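Side-chain contacts in phosphorylated carbohydrates phosphatase TM_1254 (Thermotoga maritima msb8, PDB 3KBB), which dephosphorylates phosphorylated sugars such as erythrose 4-phosphate, fructose 6-phosphate, 2-deoxyglucose 6-phosphate and mannose 6-phosphate, using a divalent metal ion, with cobalt giving the highest activity: residues 72-75 against 76-79; 93-96 against 97-100; 130-133 against 134-137; 185-188 against 189-192. All coordinates share one frame; numbering follows the deposited sequence. Where two conformers were deposited one is given.

Contact 1: residues 72-75 against 76-79; sequences HEEK and KRVF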
ATOM      1  N   HIS A  72       6.048 -12.408  12.147  1.00 39.28           N
ATOM      2  CA  HIS A  72       5.339 -12.895  10.969  1.00 40.59           C
ATOM      3  C   HIS A  72       3.963 -13.458  11.359  1.00 40.29           C
ATOM      4  O   HIS A  72       2.942 -13.074  10.787  1.00 39.80           O
ATOM      5  CB  HIS A  72       6.216 -13.917  10.235  1.00 41.07           C
ATOM      6  CG  HIS A  72       5.608 -14.455   8.977  1.00 44.86           C
ATOM      7  ND1 HIS A  72       5.343 -13.665   7.878  1.00 47.25           N
ATOM      8  CD2 HIS A  72       5.216 -15.710   8.640  1.00 47.31           C
ATOM      9  CE1 HIS A  72       4.815 -14.406   6.918  1.00 47.35           C
ATOM     10  NE2 HIS A  72       4.731 -15.653   7.353  1.00 48.88           N
ATOM     11  N   GLU A  73       3.954 -14.334  12.358  1.00 40.63           N
ATOM     12  CA  GLU A  73       2.739 -14.970  12.885  1.00 40.81           C
ATOM     13  C   GLU A  73       1.702 -13.966  13.417  1.00 40.39           C
ATOM     14  O   GLU A  73       0.506 -14.070  13.100  1.00 40.54           O
ATOM     15  CB  GLU A  73       3.118 -15.982  13.980  1.00 40.89           C
ATOM     16  CG  GLU A  73       1.949 -16.461  14.859  1.00 42.05           C
ATOM     17  CD  GLU A  73       2.375 -17.392  15.990  0.30 41.48           C
ATOM     18  OE1 GLU A  73       3.262 -17.014  16.796  0.30 41.47           O
ATOM     19  OE2 GLU A  73       1.806 -18.504  16.077  0.30 42.10           O
ATOM     20  N   GLU A  74       2.159 -13.007  14.221  1.00 39.57           N
ATOM     21  CA  GLU A  74       1.261 -12.010  14.802  1.00 38.88           C
ATOM     22  C   GLU A  74       0.668 -11.046  13.763  1.00 38.83           C
ATOM     23  O   GLU A  74      -0.507 -10.670  13.859  1.00 38.43           O
ATOM     24  CB  GLU A  74       1.946 -11.243  15.945  1.00 38.99           C
ATOM     25  CG  GLU A  74       2.449 -12.120  17.104  1.00 38.45           C
ATOM     26  CD  GLU A  74       1.359 -12.882  17.889  1.00 40.03           C
ATOM     27  OE1 GLU A  74       0.146 -12.860  17.528  1.00 38.75           O
ATOM     28  OE2 GLU A  74       1.753 -13.526  18.900  1.00 42.83           O
ATOM     29  N   LYS A  75       1.464 -10.650  12.770  1.00 38.20           N
ATOM     30  CA  LYS A  75       0.946  -9.823  11.672  1.00 38.29           C
ATOM     31  C   LYS A  75      -0.166 -10.541  10.893  1.00 38.40           C
ATOM     32  O   LYS A  75      -1.182  -9.937  10.554  1.00 38.16           O
ATOM     33  CB  LYS A  75       2.071  -9.382  10.731  1.00 37.69           C
ATOM     34  CG  LYS A  75       2.963  -8.313  11.322  1.00 38.17           C
ATOM     35  CD  LYS A  75       4.160  -7.972  10.423  1.00 38.95           C
ATOM     36  CE  LYS A  75       3.765  -7.027   9.271  1.00 38.37           C
ATOM     37  NZ  LYS A  75       4.975  -6.561   8.543  1.00 38.81           N
ATOM     38  N   LYS A  76       0.018 -11.835  10.633  1.00 38.46           N
ATOM     39  CA  LYS A  76      -0.986 -12.622   9.921  1.00 38.78           C
ATOM     40  C   LYS A  76      -2.306 -12.623  10.662  1.00 38.38           C
ATOM     41  O   LYS A  76      -3.357 -12.414  10.062  1.00 38.64           O
ATOM     42  CB  LYS A  76      -0.498 -14.071   9.711  1.00 39.19           C
ATOM     43  CG  LYS A  76       0.461 -14.252   8.531  1.00 41.37           C
ATOM     44  CD  LYS A  76      -0.242 -13.994   7.189  0.50 42.70           C
ATOM     45  CE  LYS A  76       0.388 -14.786   6.042  0.50 42.79           C
ATOM     46  NZ  LYS A  76       1.814 -14.424   5.797  0.50 43.54           N
ATOM     47  N   ARG A  77      -2.237 -12.863  11.967  1.00 37.73           N
ATOM     48  CA  ARG A  77      -3.406 -12.935  12.824  1.00 37.21           C
ATOM     49  C   ARG A  77      -4.119 -11.602  12.888  1.00 36.16           C
ATOM     50  O   ARG A  77      -5.340 -11.545  12.715  1.00 35.73           O
ATOM     51  CB  ARG A  77      -3.000 -13.351  14.231  1.00 38.20           C
ATOM     52  CG  ARG A  77      -2.498 -14.777  14.333  1.00 39.28           C
ATOM     53  CD  ARG A  77      -2.348 -15.188  15.790  1.00 42.24           C
ATOM     54  NE  ARG A  77      -1.316 -16.205  15.992  1.00 46.59           N
ATOM     55  CZ  ARG A  77      -1.487 -17.515  15.828  0.50 47.00           C
ATOM     56  NH1 ARG A  77      -2.663 -18.007  15.441  0.50 47.83           N
ATOM     57  NH2 ARG A  77      -0.471 -18.342  16.048  0.50 47.37           N
ATOM     58  N   VAL A  78      -3.356 -10.543  13.157  1.00 34.90           N
ATOM     59  CA  VAL A  78      -3.912  -9.208  13.255  1.00 33.98           C
ATOM     60  C   VAL A  78      -4.549  -8.810  11.918  1.00 34.30           C
ATOM     61  O   VAL A  78      -5.685  -8.318  11.904  1.00 34.44           O
ATOM     62  CB  VAL A  78      -2.862  -8.161  13.735  1.00 33.17           C
ATOM     63  CG1 VAL A  78      -3.432  -6.745  13.727  1.00 31.69           C
ATOM     64  CG2 VAL A  78      -2.367  -8.507  15.155  1.00 32.72           C
ATOM     65  N   PHE A  79      -3.830  -9.032  10.808  1.00 34.94           N
ATOM     66  CA  PHE A  79      -4.323  -8.583   9.485  1.00 35.71           C
ATOM     67  C   PHE A  79      -5.562  -9.385   9.147  1.00 36.61           C
ATOM     68  O   PHE A  79      -6.606  -8.836   8.752  1.00 37.53           O
ATOM     69  CB  PHE A  79      -3.265  -8.752   8.389  1.00 35.37           C
ATOM     70  CG  PHE A  79      -2.124  -7.758   8.461  1.00 36.22           C
ATOM     71  CD1 PHE A  79      -2.014  -6.836   9.506  1.00 35.42           C
ATOM     72  CD2 PHE A  79      -1.148  -7.761   7.483  1.00 36.39           C
ATOM     73  CE1 PHE A  79      -0.951  -5.940   9.572  1.00 36.95           C
ATOM     74  CE2 PHE A  79      -0.067  -6.878   7.554  1.00 36.47           C
ATOM     75  CZ  PHE A  79       0.023  -5.958   8.584  1.00 35.35           C
TER
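The F79 ring turns one face to the backbone of K75, whose carbonyl C sits 4.2 Å above the ring plane and toward its rim, while F79 CZ meets K75 CE at 4.0 Å. The guanidinium of R77 is approached at its edge, near its plane, by E73 OE2 and E74 OE1. E73 runs alongside R77 in a salt bridge, with the two planes 44° apart; the modelled OE2 to NH2 separation of 2.3 Å is too short to take literally. E74 comes across R77 at a slant, and its OE1 makes a long salt bridge of 4.0 Å to NE. The three residues sit within about one turn of helix 64-82, which probably belongs to the helical cap, as in relatives of beta-phosphoglucomutase. E74, K75 and V78 pack on helix 19-29, and F79 reaches T15 and L18. R77's chain runs out extended from CG to NE, chi2 -170°, which lays its charged end alongside E73. H72 and K76 also lie side by side: K76 NZ stands obliquely to the imidazole, 3.2 Å from H72 CE1, and pairs with E116. K75 sends its ammonium to E47 and Y19.

Contact 2: residues 93-96 against 97-100; sequences LEFV and KSKR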
ATOM      1  N   LEU A  93     -13.690   0.480  -7.779  1.00 20.76           N
ATOM      2  CA  LEU A  93     -13.215  -0.600  -8.669  1.00 20.67           C
ATOM      3  C   LEU A  93     -14.353  -1.101  -9.567  1.00 21.54           C
ATOM      4  O   LEU A  93     -14.175  -1.291 -10.785  1.00 20.96           O
ATOM      5  CB  LEU A  93     -12.633  -1.762  -7.861  1.00 20.98           C
ATOM      6  CG  LEU A  93     -11.432  -1.430  -6.956  1.00 18.83           C
ATOM      7  CD1 LEU A  93     -11.021  -2.693  -6.216  1.00 20.34           C
ATOM      8  CD2 LEU A  93     -10.316  -0.946  -7.814  1.00 21.52           C
ATOM      9  N   GLU A  94     -15.517  -1.296  -8.950  1.00 22.05           N
ATOM     10  CA  GLU A  94     -16.715  -1.680  -9.724  1.00 23.53           C
ATOM     11  C   GLU A  94     -17.027  -0.658 -10.824  1.00 23.33           C
ATOM     12  O   GLU A  94     -17.353  -1.027 -11.954  1.00 23.86           O
ATOM     13  CB  GLU A  94     -17.894  -1.871  -8.772  1.00 23.39           C
ATOM     14  CG  GLU A  94     -17.822  -3.134  -7.957  1.00 27.83           C
ATOM     15  CD  GLU A  94     -18.908  -3.198  -6.906  1.00 33.47           C
ATOM     16  OE1 GLU A  94     -19.556  -2.147  -6.645  1.00 36.07           O
ATOM     17  OE2 GLU A  94     -19.099  -4.290  -6.318  1.00 36.14           O
ATOM     18  N   PHE A  95     -16.904   0.633 -10.513  1.00 21.87           N
ATOM     19  CA  PHE A  95     -17.172   1.656 -11.505  1.00 22.00           C
ATOM     20  C   PHE A  95     -16.229   1.596 -12.714  1.00 21.55           C
ATOM     21  O   PHE A  95     -16.682   1.679 -13.871  1.00 21.32           O
ATOM     22  CB  PHE A  95     -17.174   3.074 -10.861  1.00 22.27           C
ATOM     23  CG  PHE A  95     -17.501   4.174 -11.837  1.00 23.97           C
ATOM     24  CD1 PHE A  95     -18.817   4.352 -12.294  1.00 24.81           C
ATOM     25  CD2 PHE A  95     -16.502   5.019 -12.313  1.00 22.73           C
ATOM     26  CE1 PHE A  95     -19.103   5.380 -13.214  1.00 24.55           C
ATOM     27  CE2 PHE A  95     -16.766   6.038 -13.214  1.00 24.05           C
ATOM     28  CZ  PHE A  95     -18.100   6.212 -13.676  1.00 24.68           C
ATOM     29  N   VAL A  96     -14.916   1.477 -12.472  1.00 20.24           N
ATOM     30  CA  VAL A  96     -13.982   1.363 -13.603  1.00 20.09           C
ATOM     31  C   VAL A  96     -14.368   0.175 -14.498  1.00 20.54           C
ATOM     32  O   VAL A  96     -14.356   0.300 -15.734  1.00 20.81           O
ATOM     33  CB  VAL A  96     -12.497   1.177 -13.147  1.00 20.47           C
ATOM     34  CG1 VAL A  96     -11.596   1.088 -14.355  1.00 19.18           C
ATOM     35  CG2 VAL A  96     -12.097   2.385 -12.238  1.00 20.31           C
ATOM     36  N   LYS A  97     -14.691  -0.958 -13.885  1.00 21.27           N
ATOM     37  CA  LYS A  97     -15.061  -2.142 -14.685  1.00 23.68           C
ATOM     38  C   LYS A  97     -16.349  -1.873 -15.473  1.00 24.33           C
ATOM     39  O   LYS A  97     -16.461  -2.256 -16.652  1.00 23.54           O
ATOM     40  CB  LYS A  97     -15.162  -3.420 -13.849  1.00 25.23           C
ATOM     41  CG  LYS A  97     -13.781  -3.937 -13.354  1.00 25.97           C
ATOM     42  CD  LYS A  97     -12.638  -3.747 -14.388  1.00 27.96           C
ATOM     43  CE  LYS A  97     -12.765  -4.614 -15.669  1.00 31.20           C
ATOM     44  NZ  LYS A  97     -11.771  -4.211 -16.735  1.00 27.69           N
ATOM     45  N   SER A  98     -17.280  -1.163 -14.835  1.00 24.75           N
ATOM     46  CA  SER A  98     -18.569  -0.787 -15.497  1.00 25.02           C
ATOM     47  C   SER A  98     -18.347   0.035 -16.766  1.00 25.59           C
ATOM     48  O   SER A  98     -19.211   0.043 -17.670  1.00 26.46           O
ATOM     49  CB  SER A  98     -19.484  -0.032 -14.524  1.00 25.06           C
ATOM     50  OG  SER A  98     -19.170   1.375 -14.468  1.00 26.07           O
ATOM     51  N   LYS A  99     -17.203   0.735 -16.857  1.00 26.23           N
ATOM     52  CA  LYS A  99     -16.873   1.563 -18.018  1.00 27.41           C
ATOM     53  C   LYS A  99     -16.050   0.821 -19.080  1.00 27.00           C
ATOM     54  O   LYS A  99     -15.640   1.402 -20.086  1.00 27.05           O
ATOM     55  CB  LYS A  99     -16.146   2.835 -17.575  1.00 28.11           C
ATOM     56  CG  LYS A  99     -16.998   3.684 -16.631  1.00 29.13           C
ATOM     57  CD  LYS A  99     -18.125   4.415 -17.377  0.50 36.48           C
ATOM     58  CE  LYS A  99     -17.857   5.904 -17.449  0.50 39.53           C
ATOM     59  NZ  LYS A  99     -18.418   6.481 -18.723  0.50 41.88           N
ATOM     60  N   ARG A 100     -15.825  -0.463 -18.822  1.00 27.02           N
ATOM     61  CA  ARG A 100     -15.029  -1.328 -19.667  1.00 27.63           C
ATOM     62  C   ARG A 100     -13.641  -0.721 -19.904  1.00 27.28           C
ATOM     63  O   ARG A 100     -13.122  -0.645 -21.028  1.00 27.88           O
ATOM     64  CB  ARG A 100     -15.802  -1.687 -20.947  1.00 28.87           C
ATOM     65  CG  ARG A 100     -17.084  -2.469 -20.635  1.00 31.74           C
ATOM     66  CD  ARG A 100     -18.102  -2.349 -21.788  0.50 35.95           C
ATOM     67  NE  ARG A 100     -18.555  -0.966 -21.972  0.50 38.84           N
ATOM     68  CZ  ARG A 100     -18.198  -0.178 -22.986  0.50 40.10           C
ATOM     69  NH1 ARG A 100     -17.394  -0.629 -23.942  0.50 40.73           N
ATOM     70  NH2 ARG A 100     -18.652   1.069 -23.042  0.50 40.93           N
TER
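From L93 to S98 the backbone is regular helix, held by K97 N to L93 O and S98 N to E94 O. K99 N bonds to V96 O at 3.1 Å in the last turn, and then the chain unwinds: the positive phi of R100, 54°, and its N bonded to K97 O at 2.9 Å mark a Schellman motif. F95 O receives two donors, a weak bond from K99 N and a short one of 2.6 Å from S98 OG. The hydroxyl meets that oxygen on a lone pair, in the carbonyl plane; chi1 of 84° swings OG back over the preceding turn to reach it. F95 and K99 point the same way, and in the K99 conformer given here CG lies 4.2 Å from the ring centroid, 18° off the normal, a CH-pi contact over the face. Since K99 was modelled twice, that contact may be only part-time. K99 CE approaches the rim at F95 CZ, 3.8 Å away. An alanine in place of F95 would probably leave K99 without its flat support and open a gap facing L209 and L212. In the fold, F95 leans on helix 208-215, V96 packs on V4, L103 and L212, L93 meets F6 and L103, and K97 reaches across to a salt bridge with D128, so helix 89-98 lies against strands 3-7 and 102-106 and beside helix 208-215.

Contact 3: residues 130-133 against 134-137; sequences MVFG and DQVK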
HETATM    1  N   MSE A 130      -1.690  -6.866 -12.594  1.00 17.09           N
HETATM    2  CA  MSE A 130      -1.211  -6.579 -11.242  1.00 18.17           C
HETATM    3  C   MSE A 130       0.306  -6.731 -11.258  1.00 18.65           C
HETATM    4  O   MSE A 130       0.816  -7.710 -11.832  1.00 19.01           O
HETATM    5  CB  MSE A 130      -1.832  -7.542 -10.218  1.00 16.94           C
HETATM    6  CG  MSE A 130      -3.417  -7.568 -10.146  1.00 17.16           C
HETATM    7 SE   MSE A 130      -4.032  -8.545  -8.613  1.00 23.78          SE
HETATM    8  CE  MSE A 130      -3.763 -10.383  -9.283  1.00 19.50           C
ATOM      9  N   VAL A 131       1.032  -5.747 -10.738  1.00 16.14           N
ATOM     10  CA  VAL A 131       2.506  -5.799 -10.723  1.00 16.95           C
ATOM     11  C   VAL A 131       2.937  -5.646  -9.261  1.00 17.37           C
ATOM     12  O   VAL A 131       2.359  -4.805  -8.529  1.00 18.29           O
ATOM     13  CB  VAL A 131       3.099  -4.661 -11.593  1.00 16.21           C
ATOM     14  CG1 VAL A 131       4.601  -4.576 -11.420  1.00 20.07           C
ATOM     15  CG2 VAL A 131       2.770  -4.864 -13.104  1.00 18.47           C
ATOM     16  N   PHE A 132       3.950  -6.429  -8.843  1.00 16.03           N
ATOM     17  CA  PHE A 132       4.326  -6.567  -7.433  1.00 16.54           C
ATOM     18  C   PHE A 132       5.796  -6.200  -7.279  1.00 16.59           C
ATOM     19  O   PHE A 132       6.509  -6.134  -8.259  1.00 17.55           O
ATOM     20  CB  PHE A 132       4.055  -8.019  -6.979  1.00 16.97           C
ATOM     21  CG  PHE A 132       2.604  -8.400  -7.136  1.00 16.67           C
ATOM     22  CD1 PHE A 132       1.682  -8.038  -6.170  1.00 18.18           C
ATOM     23  CD2 PHE A 132       2.184  -9.072  -8.272  1.00 16.38           C
ATOM     24  CE1 PHE A 132       0.328  -8.349  -6.310  1.00 19.02           C
ATOM     25  CE2 PHE A 132       0.820  -9.360  -8.441  1.00 15.58           C
ATOM     26  CZ  PHE A 132      -0.089  -8.995  -7.441  1.00 17.11           C
ATOM     27  N   GLY A 133       6.217  -5.934  -6.049  1.00 17.75           N
ATOM     28  CA  GLY A 133       7.544  -5.352  -5.832  1.00 19.40           C
ATOM     29  C   GLY A 133       8.711  -6.259  -6.161  1.00 19.90           C
ATOM     30  O   GLY A 133       9.835  -5.791  -6.476  1.00 21.09           O
ATOM     31  N   ASP A 134       8.461  -7.568  -6.105  1.00 20.18           N
ATOM     32  CA  ASP A 134       9.487  -8.551  -6.466  1.00 20.74           C
ATOM     33  C   ASP A 134       9.548  -8.843  -7.947  1.00 21.48           C
ATOM     34  O   ASP A 134      10.209  -9.802  -8.363  1.00 22.18           O
ATOM     35  CB  ASP A 134       9.331  -9.870  -5.657  1.00 21.19           C
ATOM     36  CG  ASP A 134       7.923 -10.525  -5.767  1.00 23.90           C
ATOM     37  OD1 ASP A 134       6.914  -9.924  -6.214  1.00 18.84           O
ATOM     38  OD2 ASP A 134       7.841 -11.720  -5.358  1.00 26.34           O
ATOM     39  N   GLN A 135       8.824  -8.046  -8.740  1.00 18.89           N
ATOM     40  CA  GLN A 135       8.815  -8.188 -10.201  1.00 18.27           C
ATOM     41  C   GLN A 135       9.615  -7.111 -10.941  1.00 19.22           C
ATOM     42  O   GLN A 135       9.640  -7.099 -12.171  1.00 20.31           O
ATOM     43  CB  GLN A 135       7.365  -8.224 -10.688  1.00 17.67           C
ATOM     44  CG  GLN A 135       6.629  -9.445 -10.174  1.00 17.27           C
ATOM     45  CD  GLN A 135       5.212  -9.541 -10.707  1.00 23.30           C
ATOM     46  OE1 GLN A 135       4.563  -8.528 -10.984  1.00 21.39           O
ATOM     47  NE2 GLN A 135       4.722 -10.763 -10.846  1.00 23.58           N
ATOM     48  N   VAL A 136      10.243  -6.210 -10.191  1.00 19.13           N
ATOM     49  CA  VAL A 136      11.135  -5.199 -10.753  1.00 18.87           C
ATOM     50  C   VAL A 136      12.506  -5.239 -10.085  1.00 19.98           C
ATOM     51  O   VAL A 136      12.606  -5.678  -8.934  1.00 21.20           O
ATOM     52  CB  VAL A 136      10.540  -3.774 -10.567  1.00 17.62           C
ATOM     53  CG1 VAL A 136       9.234  -3.671 -11.380  1.00 21.17           C
ATOM     54  CG2 VAL A 136      10.278  -3.498  -9.102  1.00 18.90           C
ATOM     55  N   LYS A 137      13.515  -4.741 -10.798  1.00 20.83           N
ATOM     56  CA  LYS A 137      14.880  -4.664 -10.254  1.00 21.78           C
ATOM     57  C   LYS A 137      14.987  -3.591  -9.166  1.00 22.82           C
ATOM     58  O   LYS A 137      15.517  -3.839  -8.066  1.00 23.45           O
ATOM     59  CB  LYS A 137      15.875  -4.415 -11.383  1.00 22.52           C
ATOM     60  CG  LYS A 137      17.336  -4.320 -10.869  1.00 24.58           C
ATOM     61  CD  LYS A 137      18.323  -4.266 -12.004  0.50 25.95           C
ATOM     62  CE  LYS A 137      19.725  -4.111 -11.462  0.50 27.49           C
ATOM     63  NZ  LYS A 137      20.627  -3.697 -12.563  0.50 29.40           N
TER
HETATM   64  O   HOH W   1      12.546  -5.705  -6.177  1.00 45.45           O
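F132 and Q135 close a type I beta turn just after strand 129-131, the outermost strand on its side of the parallel sheet in this HAD-type fold. Q135 N donates a hydrogen bond to F132 O at 3.0 Å, and G133 and D134 occupy the two middle positions. The inner side of the turn is tight. Q135 folds back alongside F132, its chain extended past CG (chi2 -177°), which brings OE1 back to the start of the turn, where it accepts F132 N at 3.1 Å. That N-H arrives from above the amide plane, 48° out of it. The same oxygen sits near the plane of the F132 ring at its edge, 3.6 Å from CD2, with amide and ring turned 70° apart, and it also takes a hydrogen bond from R152 of helix 144-153. A leucine in place of Q135 would probably leave both F132 N and R152 without this shared acceptor. Buried V131 and F132 pack on helices 144-153 and 111-120 respectively. The outer side is looser and wetter. D134 is exposed, though its OD1 rests 3.5 Å from F132 CB and accepts a hydrogen bond from Q111 N. Beyond it the chain leaves the turn through V136, whose CG2 touches G133 O at 3.5 Å. One water spans the two carbonyls there, donating to G133 O at 2.7 Å and to V136 O at 2.8 Å.

Contact 4: residues 185-188 against 189-192; sequences VHSL and NDGK. With SO4 (sulfate ion), chain B.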
ATOM      1  N   VAL A 185      -5.113  10.238   0.781  1.00 20.42           N
ATOM      2  CA  VAL A 185      -4.700  10.651   2.123  1.00 23.22           C
ATOM      3  C   VAL A 185      -5.656  10.102   3.152  1.00 25.62           C
ATOM      4  O   VAL A 185      -6.770   9.705   2.835  1.00 25.89           O
ATOM      5  CB  VAL A 185      -4.664  12.206   2.228  1.00 23.34           C
ATOM      6  CG1 VAL A 185      -3.580  12.774   1.366  1.00 24.88           C
ATOM      7  CG2 VAL A 185      -5.993  12.778   1.854  1.00 23.10           C
ATOM      8  N   HIS A 186      -5.232  10.133   4.412  1.00 29.71           N
ATOM      9  CA  HIS A 186      -5.965   9.432   5.439  1.00 33.03           C
ATOM     10  C   HIS A 186      -6.368  10.227   6.652  1.00 34.37           C
ATOM     11  O   HIS A 186      -7.085   9.700   7.509  1.00 35.29           O
ATOM     12  CB  HIS A 186      -5.130   8.237   5.862  1.00 34.59           C
ATOM     13  CG  HIS A 186      -4.780   7.366   4.704  1.00 37.35           C
ATOM     14  ND1 HIS A 186      -5.730   6.622   4.031  1.00 40.64           N
ATOM     15  CD2 HIS A 186      -3.611   7.171   4.052  1.00 40.61           C
ATOM     16  CE1 HIS A 186      -5.155   5.985   3.028  1.00 40.51           C
ATOM     17  NE2 HIS A 186      -3.869   6.308   3.013  1.00 41.94           N
ATOM     18  N   SER A 187      -5.948  11.483   6.711  0.80 34.71           N
ATOM     19  CA  SER A 187      -6.110  12.257   7.937  0.80 35.02           C
ATOM     20  C   SER A 187      -6.491  13.686   7.630  0.80 34.54           C
ATOM     21  O   SER A 187      -6.733  14.034   6.474  0.80 34.03           O
ATOM     22  CB  SER A 187      -4.826  12.197   8.763  0.80 35.77           C
ATOM     23  OG  SER A 187      -3.853  13.109   8.268  0.80 38.90           O
ATOM     24  N   LEU A 188      -6.537  14.500   8.683  0.80 34.21           N
ATOM     25  CA  LEU A 188      -7.022  15.866   8.600  0.80 33.93           C
ATOM     26  C   LEU A 188      -6.233  16.712   7.586  0.80 33.19           C
ATOM     27  O   LEU A 188      -6.831  17.370   6.759  0.80 33.16           O
ATOM     28  CB  LEU A 188      -7.059  16.530   9.989  0.80 33.90           C
ATOM     29  CG  LEU A 188      -7.674  17.941  10.098  0.80 33.31           C
ATOM     30  CD1 LEU A 188      -9.179  17.997   9.822  0.80 32.96           C
ATOM     31  CD2 LEU A 188      -7.363  18.546  11.481  0.80 34.54           C
ATOM     32  N   ASN A 189      -4.903  16.668   7.642  1.00 33.57           N
ATOM     33  CA  ASN A 189      -4.071  17.548   6.760  1.00 32.75           C
ATOM     34  C   ASN A 189      -2.807  16.999   6.164  1.00 32.02           C
ATOM     35  O   ASN A 189      -1.907  17.758   5.781  1.00 32.17           O
ATOM     36  CB  ASN A 189      -3.724  18.832   7.487  1.00 32.96           C
ATOM     37  CG  ASN A 189      -4.779  19.830   7.352  0.50 31.64           C
ATOM     38  OD1 ASN A 189      -5.523  20.042   8.283  0.50 35.32           O
ATOM     39  ND2 ASN A 189      -4.890  20.439   6.173  0.50 29.84           N
ATOM     40  N   ASP A 190      -2.732  15.678   6.056  1.00 30.39           N
ATOM     41  CA  ASP A 190      -1.608  15.072   5.383  1.00 29.07           C
ATOM     42  C   ASP A 190      -1.784  15.301   3.875  1.00 28.06           C
ATOM     43  O   ASP A 190      -2.896  15.636   3.381  1.00 27.78           O
ATOM     44  CB  ASP A 190      -1.501  13.563   5.703  1.00 28.97           C
ATOM     45  CG  ASP A 190      -2.753  12.788   5.310  0.50 27.12           C
ATOM     46  OD1 ASP A 190      -3.874  13.348   5.464  0.50 26.62           O
ATOM     47  OD2 ASP A 190      -2.617  11.620   4.847  0.50 25.98           O
ATOM     48  N   GLY A 191      -0.671  15.154   3.174  1.00 26.52           N
ATOM     49  CA  GLY A 191      -0.672  15.071   1.720  1.00 25.23           C
ATOM     50  C   GLY A 191       0.142  16.113   0.995  1.00 24.02           C
ATOM     51  O   GLY A 191       0.309  16.042  -0.227  1.00 23.12           O
ATOM     52  N   LYS A 192       0.658  17.101   1.728  1.00 23.09           N
ATOM     53  CA  LYS A 192       1.498  18.114   1.093  1.00 22.66           C
ATOM     54  C   LYS A 192       2.665  17.529   0.292  1.00 22.06           C
ATOM     55  O   LYS A 192       2.962  17.981  -0.829  1.00 20.52           O
ATOM     56  CB  LYS A 192       1.994  19.145   2.119  1.00 23.24           C
ATOM     57  CG  LYS A 192       2.820  20.269   1.464  1.00 25.85           C
ATOM     58  CD  LYS A 192       2.973  21.457   2.391  1.00 26.93           C
ATOM     59  CE  LYS A 192       3.743  22.558   1.697  1.00 31.53           C
ATOM     60  NZ  LYS A 192       4.314  23.493   2.696  1.00 29.31           N
TER
HETATM   61  S   SO4 B 224       2.753  15.383   4.716  0.75 43.07           S
HETATM   62  O1  SO4 B 224       1.572  14.508   4.747  0.75 41.67           O
HETATM   63  O2  SO4 B 224       2.434  16.597   5.464  0.75 41.15           O
HETATM   64  O3  SO4 B 224       3.945  14.743   5.253  0.75 42.47           O
HETATM   65  O4  SO4 B 224       3.110  15.730   3.365  0.75 41.17           O
HETATM   66  O   HOH W   2      -3.560  15.213   9.828  1.00 41.85           O
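The carboxylate of D190 turns back into the loop and faces the amides of H186 and S187, one oxygen to each. H186 N points almost straight at OD2, 3.0 Å away with an N-H...O angle of 171°, on the syn lone pair. S187 N comes to OD1 differently: it lies above the carboxylate plane, 40° out of it, at 3.1 Å. S187 OG stands 2.8 Å from the same OD1, a weak and unsettled bond, since this proton has another acceptor within reach. D190 is set up for this by chi1 of 59°, which places CG between its backbone N and carbonyl carbon and turns the carboxylate back toward H186 and S187, with V185 CB 3.4 Å from OD2. The loop links strand 181-184 to helix 192-196 on the HAD-type sheet, and it lies close to the presumed active site: the H186 side chain, about 8 Å from that of the likely nucleophile D7, touches D14 and D165. L188 and N189 run side by side on the outside, L188 CG meeting N189 OD1. A water between S187 OG and N189 N joins the two arms of the loop. G191 is the N-cap of helix 192-196. A side chain there would probably crowd V185 CG1, which already meets G191 CA at 3.7 Å, and the carbonyl O of D190. The G191 N-H donates to O1 of a sulfate, probably from the crystallisation liquor, at 2.8 Å; A193 N bonds to the same ion at the start of the helix.

All four contacts are local, but they sit in different places. Contact 1 lies on a single helix of what is probably the cap, partly buried, and relies on charged pairs between successive turns; contact 2 shares its helical backbone but ends it, joining hydrophobic packing on the sheet to the exposed last turn of the helix. Contacts 3 and 4 are loops leaving strands of the parallel sheet on opposite sides of the chain's centre, about 27 Å apart between centres. In contact 3 a side-chain amide accepts a backbone N-H beside buried residues; in contact 4, a surface contact, a carboxylate takes two, near the presumed active site. Contacts 3 and 4 also hold bridging waters.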